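Local coordinates for uncharacterized protein (Enterococcus faecalis, PDB 4OBI) that is of unknown function but binds a zinc ion, here as the NusG domain II-like part of a longer, probably membrane-anchored protein, at residues Thr11-Leu16 and Thr92-Asp97; Lys17-Val22 and Pro86-Ile91. All blocks are in the same frame, centred on the assembly; numbering follows the deposited sequence.

Contact 1. Residues Thr11-Leu16 and Thr92-Asp97; sequences TYQAVL and TVEASD
Gln-13 and Glu-94 face each other as a hydrogen-bonded pair of antiparallel strands, and their side chains join as well. The amide NE2 of Gln-13 gives a hydrogen bond of 2.9 Å to OE2 of Glu-94, with the acceptor almost in the amide plane and the bond made on the anti lone pair of the carboxylate. In both residues CG lies between the backbone N and the carbonyl carbon (chi1 63° and 66°), and both chains then run extended, crossing at a slant with their flat ends turned 39° apart. The methylene groups also meet, CG of Gln-13 lying 3.6 Å from CG of Glu-94. On the same face CG2 of Val-15 sits 3.4 Å from OE2 of Glu-94; beta-branched residues suit an extended backbone.

On the opposite face Ala-14 and Val-93 lie as a close non-hydrogen-bonded pair, their CA atoms 4.3 Å apart, where a single methyl fits well. CG1 of Val-93 meets CB of Tyr-12 at 3.7 Å, while the tyrosine ring brings the edge at CD1 to CA of Ala-95.

Four backbone hydrogen bonds set this register: Gln-13 and Glu-94 exchange two, Val-15 and Thr-92 two more, the shortest being Val-15 N to Thr-92 O at 2.7 Å. Beyond them OG of the poorly ordered Ser-96 reaches O of Thr-11 at 3.2 Å from above the carbonyl plane.

Further out, Pro-77 touches both Tyr-12 and Val-93, and Ile-74 also covers Val-93. On its other edge strand 12-18 bonds to strand 21-28, through Tyr-12 with Leu-28 and Ala-14 with Phe-26.

A neutral amide donor facing the carboxylate is consistent with Glu-94 staying ionised on this partly exposed face, while Ala-14 and Val-93 are buried on the other.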
ATOM      1  N   THR A  11       5.704 -15.739   6.796  1.00 55.16           N
ATOM      2  CA  THR A  11       4.844 -15.096   5.753  1.00 51.85           C
ATOM      3  C   THR A  11       4.154 -13.845   6.308  1.00 44.15           C
ATOM      4  O   THR A  11       3.699 -13.829   7.454  1.00 43.57           O
ATOM      5  CB  THR A  11       3.787 -16.076   5.187  1.00 56.89           C
ATOM      6  OG1 THR A  11       2.910 -15.383   4.285  1.00 61.03           O
ATOM      7  CG2 THR A  11       2.964 -16.726   6.309  1.00 58.72           C
ATOM      8  N   TYR A  12       4.083 -12.802   5.490  1.00 36.81           N
ATOM      9  CA  TYR A  12       3.533 -11.532   5.937  1.00 32.28           C
ATOM     10  C   TYR A  12       2.347 -11.126   5.080  1.00 29.54           C
ATOM     11  O   TYR A  12       2.075 -11.725   4.040  1.00 30.25           O
ATOM     12  CB  TYR A  12       4.611 -10.451   5.918  1.00 30.99           C
ATOM     13  CG  TYR A  12       5.839 -10.827   6.722  1.00 32.70           C
ATOM     14  CD1 TYR A  12       5.754 -11.051   8.093  1.00 33.99           C
ATOM     15  CD2 TYR A  12       7.079 -10.959   6.112  1.00 34.36           C
ATOM     16  CE1 TYR A  12       6.871 -11.402   8.835  1.00 36.29           C
ATOM     17  CE2 TYR A  12       8.202 -11.313   6.840  1.00 35.75           C
ATOM     18  CZ  TYR A  12       8.094 -11.529   8.202  1.00 37.31           C
ATOM     19  OH  TYR A  12       9.217 -11.884   8.925  1.00 40.95           O
ATOM     20  N   GLN A  13       1.635 -10.115   5.548  1.00 27.48           N
ATOM     21  CA  GLN A  13       0.507  -9.571   4.821  1.00 26.07           C
ATOM     22  C   GLN A  13       0.542  -8.056   4.918  1.00 24.02           C
ATOM     23  O   GLN A  13       0.952  -7.509   5.946  1.00 24.13           O
ATOM     24  CB  GLN A  13      -0.801 -10.142   5.381  1.00 26.87           C
ATOM     25  CG  GLN A  13      -1.081  -9.785   6.838  1.00 26.28           C
ATOM     26  CD  GLN A  13      -2.092 -10.709   7.495  1.00 28.00           C
ATOM     27  OE1 GLN A  13      -2.309 -11.843   7.049  1.00 29.56           O
ATOM     28  NE2 GLN A  13      -2.697 -10.242   8.576  1.00 26.73           N
ATOM     29  N   ALA A  14       0.133  -7.385   3.841  1.00 22.69           N
ATOM     30  CA  ALA A  14       0.050  -5.927   3.805  1.00 21.39           C
ATOM     31  C   ALA A  14      -1.393  -5.494   3.992  1.00 20.52           C
ATOM     32  O   ALA A  14      -2.293  -6.031   3.349  1.00 21.61           O
ATOM     33  CB  ALA A  14       0.585  -5.389   2.489  1.00 21.29           C
ATOM     34  N   VAL A  15      -1.604  -4.524   4.873  1.00 19.49           N
ATOM     35  CA  VAL A  15      -2.931  -4.032   5.204  1.00 19.07           C
ATOM     36  C   VAL A  15      -3.090  -2.611   4.664  1.00 17.85           C
ATOM     37  O   VAL A  15      -2.349  -1.700   5.043  1.00 16.69           O
ATOM     38  CB  VAL A  15      -3.125  -4.025   6.740  1.00 19.97           C
ATOM     39  CG1 VAL A  15      -4.500  -3.492   7.125  1.00 20.91           C
ATOM     40  CG2 VAL A  15      -2.875  -5.425   7.300  1.00 22.31           C
ATOM     41  N   LEU A  16      -4.073  -2.433   3.787  1.00 17.67           N
ATOM     42  CA  LEU A  16      -4.377  -1.145   3.184  1.00 17.38           C
ATOM     43  C   LEU A  16      -5.593  -0.544   3.867  1.00 17.74           C
ATOM     44  O   LEU A  16      -6.665  -1.144   3.875  1.00 19.60           O
ATOM     45  CB  LEU A  16      -4.654  -1.322   1.688  1.00 17.74           C
ATOM     46  CG  LEU A  16      -5.180  -0.108   0.916  1.00 18.08           C
ATOM     47  CD1 LEU A  16      -4.174   1.027   0.954  1.00 17.99           C
ATOM     48  CD2 LEU A  16      -5.501  -0.495  -0.517  1.00 19.23           C
ATOM     49  N   THR A  92       0.514  -0.965   5.916  1.00 19.17           N
ATOM     50  CA  THR A  92       1.438  -1.549   6.887  0.50 20.80           C
ATOM     51  C   THR A  92       1.587  -3.035   6.614  1.00 21.43           C
ATOM     52  O   THR A  92       0.689  -3.684   6.078  1.00 22.94           O
ATOM     53  CB  THR A  92       1.001  -1.301   8.352  0.50 22.87           C
ATOM     54  OG1 THR A  92       2.094  -1.573   9.240  0.50 23.33           O
ATOM     55  CG2 THR A  92      -0.181  -2.170   8.746  0.50 24.15           C
ATOM     56  N   VAL A  93       2.757  -3.569   6.944  1.00 21.07           N
ATOM     57  CA  VAL A  93       3.011  -4.996   6.821  1.00 21.50           C
ATOM     58  C   VAL A  93       2.922  -5.603   8.222  1.00 21.69           C
ATOM     59  O   VAL A  93       3.325  -4.972   9.211  1.00 21.34           O
ATOM     60  CB  VAL A  93       4.397  -5.268   6.187  1.00 22.11           C
ATOM     61  CG1 VAL A  93       4.765  -6.742   6.274  1.00 23.41           C
ATOM     62  CG2 VAL A  93       4.412  -4.797   4.743  1.00 22.06           C
ATOM     63  N   GLU A  94       2.367  -6.808   8.311  1.00 23.01           N
ATOM     64  CA  GLU A  94       2.213  -7.493   9.598  1.00 24.98           C
ATOM     65  C   GLU A  94       2.290  -9.005   9.413  1.00 26.68           C
ATOM     66  O   GLU A  94       2.128  -9.500   8.304  1.00 25.52           O
ATOM     67  CB  GLU A  94       0.891  -7.089  10.265  1.00 25.43           C
ATOM     68  CG  GLU A  94      -0.357  -7.542   9.518  1.00 25.94           C
ATOM     69  CD  GLU A  94      -1.657  -7.018  10.125  1.00 27.30           C
ATOM     70  OE1 GLU A  94      -1.648  -6.005  10.868  1.00 26.26           O
ATOM     71  OE2 GLU A  94      -2.707  -7.634   9.844  1.00 27.28           O
ATOM     72  N   ALA A  95       2.541  -9.734  10.500  1.00 30.15           N
ATOM     73  CA  ALA A  95       2.592 -11.191  10.438  1.00 35.13           C
ATOM     74  C   ALA A  95       1.192 -11.762  10.239  1.00 41.02           C
ATOM     75  O   ALA A  95       0.197 -11.122  10.578  1.00 40.80           O
ATOM     76  CB  ALA A  95       3.226 -11.763  11.697  1.00 36.18           C
ATOM     77  N   SER A  96       1.124 -12.975   9.699  1.00 49.73           N
ATOM     78  CA  SER A  96      -0.155 -13.665   9.495  1.00 58.56           C
ATOM     79  C   SER A  96      -0.839 -14.074  10.817  1.00 65.50           C
ATOM     80  O   SER A  96      -1.877 -14.733  10.800  1.00 68.21           O
ATOM     81  CB  SER A  96       0.048 -14.878   8.581  1.00 62.34           C
ATOM     82  OG  SER A  96       0.530 -14.460   7.311  1.00 61.22           O
ATOM     83  N   ASP A  97      -0.232 -13.690  11.944  1.00 74.37           N
ATOM     84  CA  ASP A  97      -0.854 -13.713  13.277  1.00 78.82           C
ATOM     85  C   ASP A  97      -1.115 -15.122  13.786  1.00 79.49           C
ATOM     86  O   ASP A  97      -0.496 -15.556  14.756  1.00 83.66           O
ATOM     87  CB  ASP A  97      -2.144 -12.873  13.307  1.00 80.80           C
ATOM     88  CG  ASP A  97      -1.892 -11.382  13.073  1.00 85.75           C
ATOM     89  OD1 ASP A  97      -0.735 -10.925  13.213  1.00 96.09           O
ATOM     90  OD2 ASP A  97      -2.858 -10.656  12.761  1.00 87.17           O
TER

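Contact 2. Residues Lys17-Val22 and Pro86-Ile91; sequences KVDNKV and PHNLFI
Val-18 and Leu-89 both hold their first branch anti to the backbone N; with CG1 of the valine there (chi1 -174°), its CG2 is left anti to the carbonyl carbon, beside the N. Their side chains cross on one face of the sheet, where this CG2 of Val-18 meets CD1 of Leu-89 at 3.6 Å; Tyr-39 of strand 34-40 packs on both, so these branched apolar residues lie buried between the two sheets. Lys-17 and Phe-90 occupy the other face and exchange two backbone hydrogen bonds, Phe-90 N to Lys-17 O being 2.8 Å.

The pairing ends at a beta hairpin whose type I' turn, Val-18 to Lys-21, places Asp-19 and Asn-20 at its two corners. Both have positive phi, which aspartate and asparagine tolerate better than most residues. Across from them Asn-88, also at positive phi, forms a G1 beta bulge with Leu-89 opposite Cys-84, a zinc ligand.

The carbonyl O of Asn-88 accepts the N-H of Asp-19 at 3.0 Å and a hydrogen from a water that itself accepts from Asn-20 N. A second water joins the two asparagine side chains, accepting from ND2 of Asn-88 at 2.9 Å and donating to OD1 of Asn-20, with the amide planes 80° apart. His-87 instead turns its ring away from the hairpin, toward Cys-63, its side chain about 5 Å from the zinc ion at the nearest atoms, and ND1 is hydrogen-bonded to Asn-47 OD1.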
ATOM      1  N   LYS A  17      -5.410   0.642   4.442  1.00 17.36           N
ATOM      2  CA  LYS A  17      -6.448   1.328   5.183  1.00 19.59           C
ATOM      3  C   LYS A  17      -6.618   2.707   4.573  1.00 19.09           C
ATOM      4  O   LYS A  17      -5.622   3.394   4.308  1.00 18.53           O
ATOM      5  CB  LYS A  17      -6.035   1.460   6.647  1.00 21.82           C
ATOM      6  CG  LYS A  17      -7.029   2.208   7.515  1.00 24.16           C
ATOM      7  CD  LYS A  17      -6.699   2.070   8.994  1.00 26.47           C
ATOM      8  CE  LYS A  17      -5.459   2.857   9.379  1.00 29.32           C
ATOM      9  NZ  LYS A  17      -5.151   2.725  10.835  1.00 32.71           N
ATOM     10  N   VAL A  18      -7.868   3.091   4.322  1.00 19.47           N
ATOM     11  CA  VAL A  18      -8.184   4.429   3.824  1.00 21.17           C
ATOM     12  C   VAL A  18      -9.364   4.973   4.615  1.00 21.48           C
ATOM     13  O   VAL A  18     -10.356   4.267   4.822  1.00 22.19           O
ATOM     14  CB  VAL A  18      -8.570   4.435   2.328  1.00 23.28           C
ATOM     15  CG1 VAL A  18      -8.752   5.869   1.827  1.00 26.53           C
ATOM     16  CG2 VAL A  18      -7.530   3.706   1.506  1.00 23.94           C
ATOM     17  N   ASP A  19      -9.254   6.222   5.057  1.00 22.71           N
ATOM     18  CA  ASP A  19     -10.292   6.855   5.856  1.00 25.47           C
ATOM     19  C   ASP A  19     -10.721   5.943   6.999  1.00 24.53           C
ATOM     20  O   ASP A  19     -11.918   5.800   7.286  1.00 24.48           O
ATOM     21  CB  ASP A  19     -11.500   7.227   4.985  1.00 29.41           C
ATOM     22  CG  ASP A  19     -11.161   8.262   3.920  1.00 35.01           C
ATOM     23  OD1 ASP A  19     -10.299   9.129   4.178  1.00 36.80           O
ATOM     24  OD2 ASP A  19     -11.772   8.216   2.828  1.00 40.80           O
ATOM     25  N   ASN A  20      -9.722   5.310   7.625  1.00 23.63           N
ATOM     26  CA  ASN A  20      -9.903   4.509   8.836  1.00 25.05           C
ATOM     27  C   ASN A  20     -10.653   3.200   8.621  1.00 26.02           C
ATOM     28  O   ASN A  20     -11.112   2.584   9.581  1.00 28.53           O
ATOM     29  CB  ASN A  20     -10.580   5.332   9.931  1.00 26.22           C
ATOM     30  CG  ASN A  20      -9.814   6.588  10.259  1.00 26.87           C
ATOM     31  OD1 ASN A  20     -10.218   7.704   9.891  1.00 27.56           O
ATOM     32  ND2 ASN A  20      -8.686   6.420  10.940  1.00 26.15           N
ATOM     33  N   LYS A  21     -10.768   2.790   7.360  1.00 24.63           N
ATOM     34  CA  LYS A  21     -11.369   1.516   7.008  0.50 25.32           C
ATOM     35  C   LYS A  21     -10.318   0.656   6.322  1.00 23.35           C
ATOM     36  O   LYS A  21      -9.645   1.105   5.384  1.00 21.29           O
ATOM     37  CB  LYS A  21     -12.563   1.728   6.080  0.50 26.91           C
ATOM     38  CG  LYS A  21     -13.649   2.591   6.693  0.50 29.86           C
ATOM     39  CD  LYS A  21     -14.915   2.578   5.857  0.50 32.33           C
ATOM     40  CE  LYS A  21     -15.730   1.318   6.097  0.50 34.51           C
ATOM     41  NZ  LYS A  21     -17.163   1.516   5.740  0.50 37.03           N
ATOM     42  N   VAL A  22     -10.159  -0.570   6.803  1.00 24.13           N
ATOM     43  CA  VAL A  22      -9.262  -1.511   6.157  1.00 23.85           C
ATOM     44  C   VAL A  22     -10.003  -2.073   4.954  1.00 25.65           C
ATOM     45  O   VAL A  22     -11.010  -2.764   5.111  1.00 27.56           O
ATOM     46  CB  VAL A  22      -8.823  -2.642   7.107  1.00 24.74           C
ATOM     47  CG1 VAL A  22      -7.959  -3.639   6.363  1.00 24.51           C
ATOM     48  CG2 VAL A  22      -8.077  -2.062   8.304  1.00 24.12           C
ATOM     49  N   PRO A  86      -2.367  13.126   2.708  1.00 19.88           N
ATOM     50  CA  PRO A  86      -3.430  13.877   2.022  1.00 20.63           C
ATOM     51  C   PRO A  86      -4.662  13.034   1.659  1.00 20.37           C
ATOM     52  O   PRO A  86      -5.770  13.564   1.652  1.00 21.51           O
ATOM     53  CB  PRO A  86      -2.732  14.399   0.754  1.00 21.05           C
ATOM     54  CG  PRO A  86      -1.289  14.426   1.108  1.00 21.07           C
ATOM     55  CD  PRO A  86      -1.089  13.228   1.982  1.00 19.91           C
ATOM     56  N   HIS A  87      -4.468  11.745   1.378  1.00 18.55           N
ATOM     57  CA  HIS A  87      -5.586  10.853   1.050  1.00 18.70           C
ATOM     58  C   HIS A  87      -6.035   9.992   2.237  1.00 18.73           C
ATOM     59  O   HIS A  87      -6.937   9.162   2.103  1.00 18.98           O
ATOM     60  CB  HIS A  87      -5.220   9.961  -0.132  1.00 19.13           C
ATOM     61  CG  HIS A  87      -4.983  10.713  -1.406  1.00 19.72           C
ATOM     62  ND1 HIS A  87      -4.521  10.101  -2.549  1.00 19.94           N
ATOM     63  CD2 HIS A  87      -5.127  12.024  -1.713  1.00 20.63           C
ATOM     64  CE1 HIS A  87      -4.395  11.001  -3.508  1.00 20.89           C
ATOM     65  NE2 HIS A  87      -4.761  12.176  -3.028  1.00 21.62           N
ATOM     66  N   ASN A  88      -5.411  10.202   3.396  1.00 19.39           N
ATOM     67  CA  ASN A  88      -5.697   9.429   4.605  1.00 20.00           C
ATOM     68  C   ASN A  88      -5.582   7.914   4.363  1.00 18.94           C
ATOM     69  O   ASN A  88      -6.448   7.131   4.775  1.00 18.56           O
ATOM     70  CB  ASN A  88      -7.079   9.788   5.146  1.00 22.52           C
ATOM     71  CG  ASN A  88      -7.202   9.552   6.637  1.00 25.43           C
ATOM     72  OD1 ASN A  88      -6.203   9.356   7.332  1.00 26.50           O
ATOM     73  ND2 ASN A  88      -8.428   9.592   7.144  1.00 26.31           N
ATOM     74  N   LEU A  89      -4.506   7.533   3.685  1.00 17.92           N
ATOM     75  CA  LEU A  89      -4.269   6.167   3.244  1.00 18.00           C
ATOM     76  C   LEU A  89      -2.954   5.639   3.820  1.00 18.17           C
ATOM     77  O   LEU A  89      -1.946   6.354   3.828  1.00 18.15           O
ATOM     78  CB  LEU A  89      -4.232   6.116   1.722  1.00 18.79           C
ATOM     79  CG  LEU A  89      -3.849   4.788   1.041  1.00 18.98           C
ATOM     80  CD1 LEU A  89      -4.555   4.677  -0.302  1.00 21.65           C
ATOM     81  CD2 LEU A  89      -2.348   4.588   0.853  1.00 19.59           C
ATOM     82  N   PHE A  90      -2.967   4.385   4.281  1.00 17.47           N
ATOM     83  CA  PHE A  90      -1.821   3.773   4.950  1.00 17.19           C
ATOM     84  C   PHE A  90      -1.671   2.322   4.510  1.00 16.80           C
ATOM     85  O   PHE A  90      -2.665   1.625   4.310  1.00 16.63           O
ATOM     86  CB  PHE A  90      -1.991   3.825   6.475  1.00 19.11           C
ATOM     87  CG  PHE A  90      -2.115   5.216   7.011  1.00 20.03           C
ATOM     88  CD1 PHE A  90      -3.347   5.842   7.060  1.00 20.56           C
ATOM     89  CD2 PHE A  90      -0.989   5.919   7.422  1.00 21.17           C
ATOM     90  CE1 PHE A  90      -3.459   7.139   7.515  1.00 21.94           C
ATOM     91  CE2 PHE A  90      -1.097   7.217   7.880  1.00 22.64           C
ATOM     92  CZ  PHE A  90      -2.338   7.825   7.934  1.00 22.25           C
ATOM     93  N   ILE A  91      -0.432   1.890   4.333  1.00 17.02           N
ATOM     94  CA  ILE A  91      -0.133   0.489   4.094  1.00 18.03           C
ATOM     95  C   ILE A  91       0.889   0.038   5.124  1.00 18.75           C
ATOM     96  O   ILE A  91       1.980   0.605   5.207  1.00 20.03           O
ATOM     97  CB  ILE A  91       0.458   0.241   2.700  1.00 18.84           C
ATOM     98  CG1 ILE A  91      -0.509   0.702   1.603  1.00 19.66           C
ATOM     99  CG2 ILE A  91       0.814  -1.234   2.543  1.00 20.31           C
ATOM    100  CD1 ILE A  91       0.128   0.761   0.232  1.00 20.85           C
TER
HETATM  101  O   HOH W   1      -6.867   5.735   7.302  1.00 20.62           O
HETATM  102  O   HOH W   2      -8.808  10.281   9.937  1.00 30.71           O

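How the contacts relate
Contacts 1 and 2 are successive lengths of one antiparallel pairing, strand 12-18 against strand 89-95, with centres about 15 Å apart; contact 2 continues into the turn leading to strand 21-28. Along the chain the order is 11-16, 17-22, 86-91 and 92-97, so contact 1 joins the two ends of the modelled chain (residues 11 to 97) and contact 2 lies at the far end of the same two strands. These are the central strands of a four-stranded sheet, flanked by 21-28 and 82-84. Leu-16 joins the contacts, its CD1 lying 3.7 Å from CG1 of Ile-91. Contact 2 reaches toward the zinc site of Cys-63, Asp-68 and Cys-84.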